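Local atomic coordinates of RNA-dependent RNA Polymerase (Bombyx mori cytoplasmic polyhedrosis virus, PDB entry 6TZ0), a protein that synthesises RNA on an RNA template, making plus strands by conservative transcription and the complementary minus strands during genome replication. Residues His134-Phe142 and Ser201-Thr209; Phe344-Ala355 and Leu476-Gln486. All blocks are in the same frame, centred on the assembly; numbering follows the deposited sequence.

Contact 1 of 2, residues His134-Phe142 and Ser201-Thr209; sequences HVKQRKSRF and SILPTFVYT
Gln137 and Tyr208 carry this contact, each reaching across with its side chain to the backbone of the other segment. Two hydrogen bonds join the segments. Gln137 NE2 gives one to Ser201 O at 3.2 Å, with the acceptor close to the amide plane but the donor standing above the plane of the carbonyl. The other runs from Lys139 N to Tyr208 OH, also 3.2 Å, and is more bent, with an N-H...O angle of 140°.

The van der Waals contacts gather round the same two side chains. Beyond CG the Gln137 chain is extended (chi2 -175°), which lays its amide across the turn that leads into helix 206-218. There OE1 lies against the Pro204 ring, 3.6 Å from CB, while Thr205 CG2 meets the glutamine at about a right angle, 4.0 Å from CD. Thr205 is itself tied back through OG1 to Ile202 O. The carbonyl Lys139 O sits over one face of the Tyr208 ring.

The loop runs beside the ATP site seen in this protein: the Ser140 and Arg138 side chains lie about 9 Å from those of the ATP-binding Arg147 and Tyr184, respectively. It fastens the link between helices 121-134 and 145-160 to the start of helix 206-218. Strand 191-194 packs on Gln137 and Arg138, whose NE forms a salt bridge with Glu185 of strand 183-186; Tyr208 rests on Leu145 of helix 145-160.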
loop_
_atom_site.group_PDB
_atom_site.type_symbol
_atom_site.label_atom_id
_atom_site.label_comp_id
_atom_site.label_asym_id
_atom_site.label_seq_id
_atom_site.Cartn_x
_atom_site.Cartn_y
_atom_site.Cartn_z
ATOM N N HIS A 134 -3.573 27.885 5.273
ATOM C CA HIS A 134 -2.824 28.075 6.507
ATOM C C HIS A 134 -2.184 26.820 7.082
ATOM O O HIS A 134 -1.193 26.939 7.801
ATOM C CB HIS A 134 -3.734 28.695 7.571
ATOM C CG HIS A 134 -4.031 30.140 7.335
ATOM N ND1 HIS A 134 -4.975 30.572 6.430
ATOM C CD2 HIS A 134 -3.529 31.253 7.914
ATOM C CE1 HIS A 134 -5.020 31.891 6.443
ATOM N NE2 HIS A 134 -4.157 32.329 7.340
ATOM N N VAL A 135 -2.712 25.628 6.809
ATOM C CA VAL A 135 -2.234 24.403 7.438
ATOM C C VAL A 135 -1.472 23.520 6.457
ATOM O O VAL A 135 -0.392 23.022 6.779
ATOM C CB VAL A 135 -3.400 23.629 8.093
ATOM C CG1 VAL A 135 -2.927 22.324 8.698
ATOM C CG2 VAL A 135 -4.073 24.478 9.146
ATOM N N LYS A 136 -1.995 23.344 5.242
ATOM C CA LYS A 136 -1.384 22.456 4.258
ATOM C C LYS A 136 -0.057 22.965 3.715
ATOM O O LYS A 136 0.662 22.185 3.083
ATOM C CB LYS A 136 -2.336 22.224 3.083
ATOM C CG LYS A 136 -3.603 21.476 3.423
ATOM C CD LYS A 136 -3.312 20.034 3.761
ATOM C CE LYS A 136 -4.591 19.243 3.904
ATOM N NZ LYS A 136 -5.347 19.670 5.105
ATOM N N GLN A 137 0.291 24.230 3.934
ATOM C CA GLN A 137 1.523 24.750 3.365
ATOM C C GLN A 137 2.739 24.600 4.264
ATOM O O GLN A 137 3.860 24.641 3.752
ATOM C CB GLN A 137 1.370 26.224 2.982
ATOM C CG GLN A 137 0.540 26.449 1.742
ATOM C CD GLN A 137 0.519 27.901 1.324
ATOM O OE1 GLN A 137 1.068 28.759 2.009
ATOM N NE2 GLN A 137 -0.109 28.185 0.192
ATOM N N ARG A 138 2.579 24.433 5.574
ATOM C CA ARG A 138 3.764 24.282 6.412
ATOM C C ARG A 138 4.276 22.847 6.302
ATOM O O ARG A 138 3.657 21.898 6.795
ATOM C CB ARG A 138 3.506 24.737 7.850
ATOM C CG ARG A 138 2.376 24.116 8.637
ATOM C CD ARG A 138 2.269 24.800 9.980
ATOM N NE ARG A 138 3.413 24.553 10.851
ATOM C CZ ARG A 138 3.486 23.540 11.707
ATOM N NH1 ARG A 138 2.473 22.698 11.810
ATOM N NH2 ARG A 138 4.556 23.385 12.471
ATOM N N LYS A 139 5.389 22.690 5.590
ATOM C CA LYS A 139 6.018 21.396 5.326
ATOM C C LYS A 139 7.510 21.586 5.552
ATOM O O LYS A 139 8.254 21.835 4.606
ATOM C CB LYS A 139 5.743 20.935 3.904
ATOM C CG LYS A 139 4.331 20.563 3.617
ATOM C CD LYS A 139 4.200 20.196 2.176
ATOM C CE LYS A 139 2.781 19.830 1.878
ATOM N NZ LYS A 139 2.414 18.557 2.559
ATOM N N SER A 140 7.951 21.446 6.788
ATOM C CA SER A 140 9.348 21.662 7.114
ATOM C C SER A 140 9.907 20.420 7.781
ATOM O O SER A 140 9.239 19.793 8.607
ATOM C CB SER A 140 9.518 22.877 8.008
ATOM O OG SER A 140 8.911 22.663 9.264
ATOM N N ARG A 141 11.133 20.069 7.418
ATOM C CA ARG A 141 11.694 18.814 7.886
ATOM C C ARG A 141 12.404 18.944 9.227
ATOM O O ARG A 141 12.266 18.062 10.080
ATOM C CB ARG A 141 12.641 18.244 6.829
ATOM C CG ARG A 141 13.133 16.843 7.152
ATOM C CD ARG A 141 13.962 16.267 6.037
ATOM N NE ARG A 141 13.179 15.970 4.848
ATOM C CZ ARG A 141 12.562 14.816 4.630
ATOM N NH1 ARG A 141 12.642 13.835 5.513
ATOM N NH2 ARG A 141 11.875 14.639 3.517
ATOM N N PHE A 142 13.142 20.025 9.456
ATOM C CA PHE A 142 14.016 20.073 10.619
ATOM C C PHE A 142 13.651 21.163 11.613
ATOM O O PHE A 142 13.660 20.916 12.824
ATOM C CB PHE A 142 15.469 20.245 10.170
ATOM C CG PHE A 142 15.976 19.107 9.348
ATOM C CD1 PHE A 142 16.196 17.868 9.921
ATOM C CD2 PHE A 142 16.262 19.278 8.008
ATOM C CE1 PHE A 142 16.674 16.819 9.172
ATOM C CE2 PHE A 142 16.745 18.232 7.258
ATOM C CZ PHE A 142 16.952 17.004 7.842
ATOM N N SER A 201 -0.903 34.438 -1.386
ATOM C CA SER A 201 -1.311 33.236 -0.666
ATOM C C SER A 201 -0.308 32.105 -0.843
ATOM O O SER A 201 -0.037 31.354 0.099
ATOM C CB SER A 201 -2.691 32.803 -1.140
ATOM O OG SER A 201 -2.656 32.489 -2.517
ATOM N N ILE A 202 0.259 31.967 -2.047
ATOM C CA ILE A 202 1.226 30.907 -2.334
ATOM C C ILE A 202 2.630 31.283 -1.888
ATOM O O ILE A 202 3.566 30.486 -2.026
ATOM C CB ILE A 202 1.107 30.601 -3.842
ATOM C CG1 ILE A 202 1.677 29.223 -4.202
ATOM C CG2 ILE A 202 1.789 31.692 -4.642
ATOM C CD1 ILE A 202 1.015 28.072 -3.492
ATOM N N LEU A 203 2.791 32.466 -1.309
ATOM C CA LEU A 203 4.112 32.974 -0.953
ATOM C C LEU A 203 4.869 32.191 0.131
ATOM O O LEU A 203 6.110 32.188 0.069
ATOM C CB LEU A 203 3.946 34.458 -0.594
ATOM C CG LEU A 203 5.084 35.479 -0.560
ATOM C CD1 LEU A 203 5.800 35.508 0.756
ATOM C CD2 LEU A 203 6.059 35.210 -1.690
ATOM N N PRO A 204 4.245 31.526 1.125
ATOM C CA PRO A 204 5.073 30.693 2.026
ATOM C C PRO A 204 5.669 29.427 1.420
ATOM O O PRO A 204 6.463 28.764 2.095
ATOM C CB PRO A 204 4.111 30.360 3.171
ATOM C CG PRO A 204 3.204 31.469 3.207
ATOM C CD PRO A 204 2.969 31.853 1.795
ATOM N N THR A 205 5.313 29.050 0.191
ATOM C CA THR A 205 5.976 27.904 -0.426
ATOM C C THR A 205 7.274 28.318 -1.106
ATOM O O THR A 205 8.133 27.477 -1.403
ATOM C CB THR A 205 5.048 27.227 -1.431
ATOM O OG1 THR A 205 4.693 28.162 -2.454
ATOM C CG2 THR A 205 3.793 26.737 -0.745
ATOM N N PHE A 206 7.447 29.613 -1.351
ATOM C CA PHE A 206 8.638 30.053 -2.059
ATOM C C PHE A 206 9.860 30.120 -1.174
ATOM O O PHE A 206 10.972 30.189 -1.699
ATOM C CB PHE A 206 8.389 31.387 -2.726
ATOM C CG PHE A 206 7.562 31.258 -3.927
ATOM C CD1 PHE A 206 8.131 30.822 -5.108
ATOM C CD2 PHE A 206 6.211 31.497 -3.875
ATOM C CE1 PHE A 206 7.370 30.661 -6.221
ATOM C CE2 PHE A 206 5.446 31.340 -4.989
ATOM C CZ PHE A 206 6.031 30.920 -6.158
ATOM N N VAL A 207 9.690 30.060 0.143
ATOM C CA VAL A 207 10.831 29.831 1.019
ATOM C C VAL A 207 11.436 28.465 0.728
ATOM O O VAL A 207 12.656 28.327 0.569
ATOM C CB VAL A 207 10.399 29.966 2.488
ATOM C CG1 VAL A 207 11.571 29.722 3.421
ATOM C CG2 VAL A 207 9.797 31.326 2.725
ATOM N N TYR A 208 10.581 27.452 0.575
ATOM C CA TYR A 208 11.049 26.113 0.249
ATOM C C TYR A 208 11.563 26.038 -1.180
ATOM O O TYR A 208 12.508 25.291 -1.461
ATOM C CB TYR A 208 9.925 25.104 0.456
ATOM C CG TYR A 208 9.327 25.098 1.842
ATOM C CD1 TYR A 208 10.079 24.699 2.935
ATOM C CD2 TYR A 208 7.991 25.411 2.045
ATOM C CE1 TYR A 208 9.539 24.677 4.199
ATOM C CE2 TYR A 208 7.438 25.379 3.308
ATOM C CZ TYR A 208 8.217 25.009 4.380
ATOM O OH TYR A 208 7.686 24.968 5.645
ATOM N N THR A 209 10.959 26.808 -2.086
ATOM C CA THR A 209 11.444 26.880 -3.463
ATOM C C THR A 209 12.845 27.486 -3.531
ATOM O O THR A 209 13.716 26.971 -4.245
ATOM C CB THR A 209 10.468 27.692 -4.311
ATOM O OG1 THR A 209 9.160 27.118 -4.206
ATOM C CG2 THR A 209 10.884 27.693 -5.763
#

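Contact 2 of 2, residues Phe344-Ala355 and Leu476-Gln486; sequences FLATLTELSLDA and LVERQQSDRRQ
Phe344 lies against Gln480-Ser482. Gln481 CA sits over one face of its ring in a CH-pi contact, 4.2 Å from the centroid, and Ser482 CB comes to 3.6 Å from Phe344 CD1. Gln480 CB packs against Phe344 CB. At Leu345 the branched end drops into the turn that follows: CD2 reaches Arg484 O at 3.3 Å, and CD1 lies near Asp483 N. Ala346 CB rests on the aliphatic part of Gln480, 3.7 Å from CG.

Thr347 contributes its carbonyl, to which Gln486 NE2 gives a weak bond of 3.0 Å. The same NE2 makes a straighter bond to Glu478 OE1 (3.1 Å, N-H...O 158°), though it comes from above the carboxylate plane. The Gln486 chain runs out fully extended (chi1 -164°, chi2 176°), which sets its amide between these two oxygens. Leu348 is the N-cap residue. In the first turns of the helix, Thr349 OG1 passes Leu476 CD2, Ser352 packs on the side chain of Gln486, and Leu353 CD1 meets Leu476 CD1 at 3.8 Å. Ala355 CB touches the guanidinium end of Arg485.

Side chains of 344-355 thus pack largely on backbone and polar residues of 476-486, with one leucine pair, Leu353-Leu476, and the buried Gln486 amide. The firmer amide bond stays within 476-486 and only the weak one crosses to Thr347 O, consistent with a modest polar tie beside Arg485, a UTP-binding residue of this polymerase.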
loop_
_atom_site.group_PDB
_atom_site.type_symbol
_atom_site.label_atom_id
_atom_site.label_comp_id
_atom_site.label_asym_id
_atom_site.label_seq_id
_atom_site.Cartn_x
_atom_site.Cartn_y
_atom_site.Cartn_z
ATOM N N PHE A 344 6.527 18.629 -1.332
ATOM C CA PHE A 344 5.504 17.620 -1.549
ATOM C C PHE A 344 4.193 18.318 -1.867
ATOM O O PHE A 344 3.800 19.270 -1.190
ATOM C CB PHE A 344 5.338 16.704 -0.340
ATOM C CG PHE A 344 6.479 15.738 -0.119
ATOM C CD1 PHE A 344 7.575 15.681 -0.959
ATOM C CD2 PHE A 344 6.399 14.817 0.897
ATOM C CE1 PHE A 344 8.597 14.778 -0.736
ATOM C CE2 PHE A 344 7.412 13.908 1.125
ATOM C CZ PHE A 344 8.508 13.888 0.307
ATOM N N LEU A 345 3.529 17.857 -2.911
ATOM C CA LEU A 345 2.362 18.526 -3.463
ATOM C C LEU A 345 1.132 18.086 -2.677
ATOM O O LEU A 345 0.820 16.893 -2.631
ATOM C CB LEU A 345 2.230 18.178 -4.946
ATOM C CG LEU A 345 3.085 18.871 -6.019
ATOM C CD1 LEU A 345 4.573 18.580 -5.946
ATOM C CD2 LEU A 345 2.593 18.431 -7.372
ATOM N N ALA A 346 0.443 19.037 -2.048
ATOM C CA ALA A 346 -0.654 18.688 -1.157
ATOM C C ALA A 346 -1.673 19.807 -1.069
ATOM O O ALA A 346 -1.307 20.964 -0.865
ATOM C CB ALA A 346 -0.156 18.392 0.251
ATOM N N THR A 347 -2.944 19.435 -1.182
ATOM C CA THR A 347 -4.078 20.297 -0.856
ATOM C C THR A 347 -5.165 19.446 -0.218
ATOM O O THR A 347 -4.910 18.350 0.290
ATOM C CB THR A 347 -4.626 21.049 -2.075
ATOM O OG1 THR A 347 -4.755 20.155 -3.187
ATOM C CG2 THR A 347 -3.789 22.268 -2.398
ATOM N N LEU A 348 -6.383 19.991 -0.198
ATOM C CA LEU A 348 -7.557 19.256 0.249
ATOM C C LEU A 348 -7.803 18.060 -0.655
ATOM O O LEU A 348 -7.773 18.179 -1.881
ATOM C CB LEU A 348 -8.791 20.160 0.234
ATOM C CG LEU A 348 -8.889 21.381 1.144
ATOM C CD1 LEU A 348 -10.151 22.150 0.806
ATOM C CD2 LEU A 348 -8.869 21.003 2.607
ATOM N N THR A 349 -8.068 16.905 -0.044
ATOM C CA THR A 349 -8.283 15.688 -0.811
ATOM C C THR A 349 -9.612 15.670 -1.551
ATOM O O THR A 349 -9.776 14.864 -2.473
ATOM C CB THR A 349 -8.178 14.480 0.108
ATOM O OG1 THR A 349 -8.513 13.292 -0.618
ATOM C CG2 THR A 349 -9.084 14.645 1.261
ATOM N N GLU A 350 -10.552 16.550 -1.193
ATOM C CA GLU A 350 -11.758 16.698 -1.997
ATOM C C GLU A 350 -11.446 17.297 -3.362
ATOM O O GLU A 350 -12.201 17.091 -4.316
ATOM C CB GLU A 350 -12.778 17.579 -1.279
ATOM C CG GLU A 350 -13.293 17.068 0.055
ATOM C CD GLU A 350 -12.465 17.558 1.231
ATOM O OE1 GLU A 350 -11.480 18.285 1.007
ATOM O OE2 GLU A 350 -12.815 17.240 2.384
ATOM N N LEU A 351 -10.348 18.045 -3.471
ATOM C CA LEU A 351 -9.979 18.653 -4.741
ATOM C C LEU A 351 -9.218 17.692 -5.642
ATOM O O LEU A 351 -9.358 17.760 -6.866
ATOM C CB LEU A 351 -9.147 19.910 -4.499
ATOM C CG LEU A 351 -9.862 21.108 -3.879
ATOM C CD1 LEU A 351 -8.876 22.205 -3.557
ATOM C CD2 LEU A 351 -10.937 21.616 -4.817
ATOM N N SER A 352 -8.424 16.796 -5.067
ATOM C CA SER A 352 -7.620 15.860 -5.836
ATOM C C SER A 352 -8.253 14.484 -5.946
ATOM O O SER A 352 -7.687 13.607 -6.610
ATOM C CB SER A 352 -6.230 15.730 -5.217
ATOM O OG SER A 352 -5.455 14.766 -5.906
ATOM N N LEU A 353 -9.414 14.280 -5.324
ATOM C CA LEU A 353 -10.045 12.968 -5.310
ATOM C C LEU A 353 -10.582 12.590 -6.683
ATOM O O LEU A 353 -10.569 11.414 -7.056
ATOM C CB LEU A 353 -11.150 12.967 -4.256
ATOM C CG LEU A 353 -11.919 11.724 -3.833
ATOM C CD1 LEU A 353 -12.184 11.838 -2.357
ATOM C CD2 LEU A 353 -13.236 11.655 -4.570
ATOM N N ASP A 354 -11.037 13.570 -7.458
ATOM C CA ASP A 354 -11.607 13.272 -8.764
ATOM C C ASP A 354 -10.524 12.986 -9.798
ATOM O O ASP A 354 -10.828 12.499 -10.888
ATOM C CB ASP A 354 -12.483 14.441 -9.211
ATOM C CG ASP A 354 -13.517 14.049 -10.244
ATOM O OD1 ASP A 354 -13.627 12.857 -10.573
ATOM O OD2 ASP A 354 -14.231 14.947 -10.734
ATOM N N ALA A 355 -9.268 13.288 -9.485
ATOM C CA ALA A 355 -8.163 13.005 -10.384
ATOM C C ALA A 355 -7.281 11.867 -9.906
ATOM O O ALA A 355 -6.489 11.347 -10.696
ATOM C CB ALA A 355 -7.302 14.256 -10.573
ATOM N N LEU A 476 -10.627 5.949 2.935
ATOM C CA LEU A 476 -9.739 6.675 2.042
ATOM C C LEU A 476 -8.753 7.481 2.876
ATOM O O LEU A 476 -9.141 8.142 3.843
ATOM C CB LEU A 476 -10.547 7.591 1.116
ATOM C CG LEU A 476 -9.914 8.278 -0.092
ATOM C CD1 LEU A 476 -10.963 8.416 -1.167
ATOM C CD2 LEU A 476 -9.363 9.654 0.245
ATOM N N VAL A 477 -7.481 7.430 2.502
ATOM C CA VAL A 477 -6.445 8.208 3.173
ATOM C C VAL A 477 -5.464 8.708 2.117
ATOM O O VAL A 477 -5.127 7.996 1.169
ATOM C CB VAL A 477 -5.771 7.388 4.303
ATOM C CG1 VAL A 477 -5.164 6.090 3.789
ATOM C CG2 VAL A 477 -4.732 8.213 5.052
ATOM N N GLU A 478 -5.057 9.964 2.244
ATOM C CA GLU A 478 -4.312 10.619 1.186
ATOM C C GLU A 478 -2.806 10.427 1.374
ATOM O O GLU A 478 -2.347 9.790 2.324
ATOM C CB GLU A 478 -4.730 12.087 1.115
ATOM C CG GLU A 478 -4.626 12.841 2.425
ATOM C CD GLU A 478 -3.269 13.455 2.609
ATOM O OE1 GLU A 478 -2.569 13.578 1.591
ATOM O OE2 GLU A 478 -2.901 13.805 3.751
ATOM N N ARG A 479 -2.026 10.985 0.451
ATOM C CA ARG A 479 -0.587 10.768 0.407
ATOM C C ARG A 479 0.087 12.056 -0.062
ATOM O O ARG A 479 -0.554 12.945 -0.621
ATOM C CB ARG A 479 -0.259 9.576 -0.518
ATOM C CG ARG A 479 1.168 9.055 -0.482
ATOM C CD ARG A 479 1.381 7.849 -1.371
ATOM N NE ARG A 479 2.796 7.493 -1.434
ATOM C CZ ARG A 479 3.416 6.730 -0.541
ATOM N NH1 ARG A 479 2.749 6.236 0.494
ATOM N NH2 ARG A 479 4.706 6.461 -0.678
ATOM N N GLN A 480 1.373 12.192 0.237
ATOM C CA GLN A 480 2.228 13.168 -0.416
ATOM C C GLN A 480 3.414 12.469 -1.052
ATOM O O GLN A 480 3.965 11.524 -0.482
ATOM C CB GLN A 480 2.773 14.223 0.547
ATOM C CG GLN A 480 1.904 15.418 0.822
ATOM C CD GLN A 480 0.738 15.119 1.714
ATOM O OE1 GLN A 480 -0.404 15.334 1.339
ATOM N NE2 GLN A 480 1.018 14.625 2.912
ATOM N N GLN A 481 3.788 12.936 -2.239
ATOM C CA GLN A 481 5.147 12.799 -2.736
ATOM C C GLN A 481 5.385 13.910 -3.743
ATOM O O GLN A 481 4.447 14.424 -4.355
ATOM C CB GLN A 481 5.439 11.423 -3.350
ATOM C CG GLN A 481 4.668 11.038 -4.590
ATOM C CD GLN A 481 5.049 9.641 -5.042
ATOM O OE1 GLN A 481 5.917 9.008 -4.447
ATOM N NE2 GLN A 481 4.410 9.156 -6.093
ATOM N N SER A 482 6.648 14.291 -3.882
ATOM C CA SER A 482 7.003 15.411 -4.734
ATOM C C SER A 482 6.883 15.028 -6.201
ATOM O O SER A 482 6.943 13.849 -6.561
ATOM C CB SER A 482 8.420 15.887 -4.424
ATOM O OG SER A 482 9.369 14.877 -4.699
ATOM N N ASP A 483 6.666 16.053 -7.035
ATOM C CA ASP A 483 6.586 15.953 -8.495
ATOM C C ASP A 483 5.436 15.043 -8.945
ATOM O O ASP A 483 5.491 14.426 -10.011
ATOM C CB ASP A 483 7.930 15.490 -9.083
ATOM C CG ASP A 483 8.110 15.885 -10.530
ATOM O OD1 ASP A 483 7.233 16.590 -11.061
ATOM O OD2 ASP A 483 9.122 15.475 -11.133
ATOM N N ARG A 484 4.367 14.965 -8.153
ATOM C CA ARG A 484 3.308 13.997 -8.403
ATOM C C ARG A 484 2.058 14.469 -7.673
ATOM O O ARG A 484 2.137 15.233 -6.711
ATOM C CB ARG A 484 3.747 12.592 -7.947
ATOM C CG ARG A 484 2.938 11.391 -8.454
ATOM C CD ARG A 484 1.935 10.901 -7.422
ATOM N NE ARG A 484 1.276 9.663 -7.829
ATOM C CZ ARG A 484 0.179 9.607 -8.575
ATOM N NH1 ARG A 484 -0.396 10.722 -9.002
ATOM N NH2 ARG A 484 -0.347 8.433 -8.891
ATOM N N ARG A 485 0.902 13.985 -8.125
ATOM C CA ARG A 485 -0.387 14.343 -7.543
ATOM C C ARG A 485 -0.564 13.709 -6.158
ATOM O O ARG A 485 0.342 13.093 -5.595
ATOM C CB ARG A 485 -1.515 13.921 -8.476
ATOM C CG ARG A 485 -1.542 14.673 -9.788
ATOM C CD ARG A 485 -2.633 14.134 -10.697
ATOM N NE ARG A 485 -2.361 12.748 -11.068
ATOM C CZ ARG A 485 -3.182 11.980 -11.775
ATOM N NH1 ARG A 485 -4.338 12.461 -12.214
ATOM N NH2 ARG A 485 -2.836 10.730 -12.053
ATOM N N GLN A 486 -1.761 13.865 -5.590
ATOM C CA GLN A 486 -1.914 13.582 -4.167
ATOM C C GLN A 486 -2.102 12.091 -3.872
ATOM O O GLN A 486 -1.683 11.640 -2.803
ATOM C CB GLN A 486 -3.062 14.411 -3.589
ATOM C CG GLN A 486 -3.052 14.483 -2.069
ATOM C CD GLN A 486 -4.130 15.367 -1.500
ATOM O OE1 GLN A 486 -4.956 15.906 -2.224
ATOM N NE2 GLN A 486 -4.119 15.532 -0.187
#

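From the N terminus, the chain first leaves helix 121-134 and enters the loop of contact 1, which closes when residues 201-209 return 59 residues later, within the N-terminal region. Only afterwards does contact 2 open at 344-355, and it closes 121 residues further on at 476-486. The two closures therefore follow in series, neither nested nor crossed. In space they are neighbours, with centres about 16 Å apart, and they touch: Lys139 CE packs 3.3 Å from Phe344 O, and its NZ end lies against Ala346 and Gln480. The loop after helix 121-134 thus joins the N-terminal region to the polymerase segment that carries Arg485.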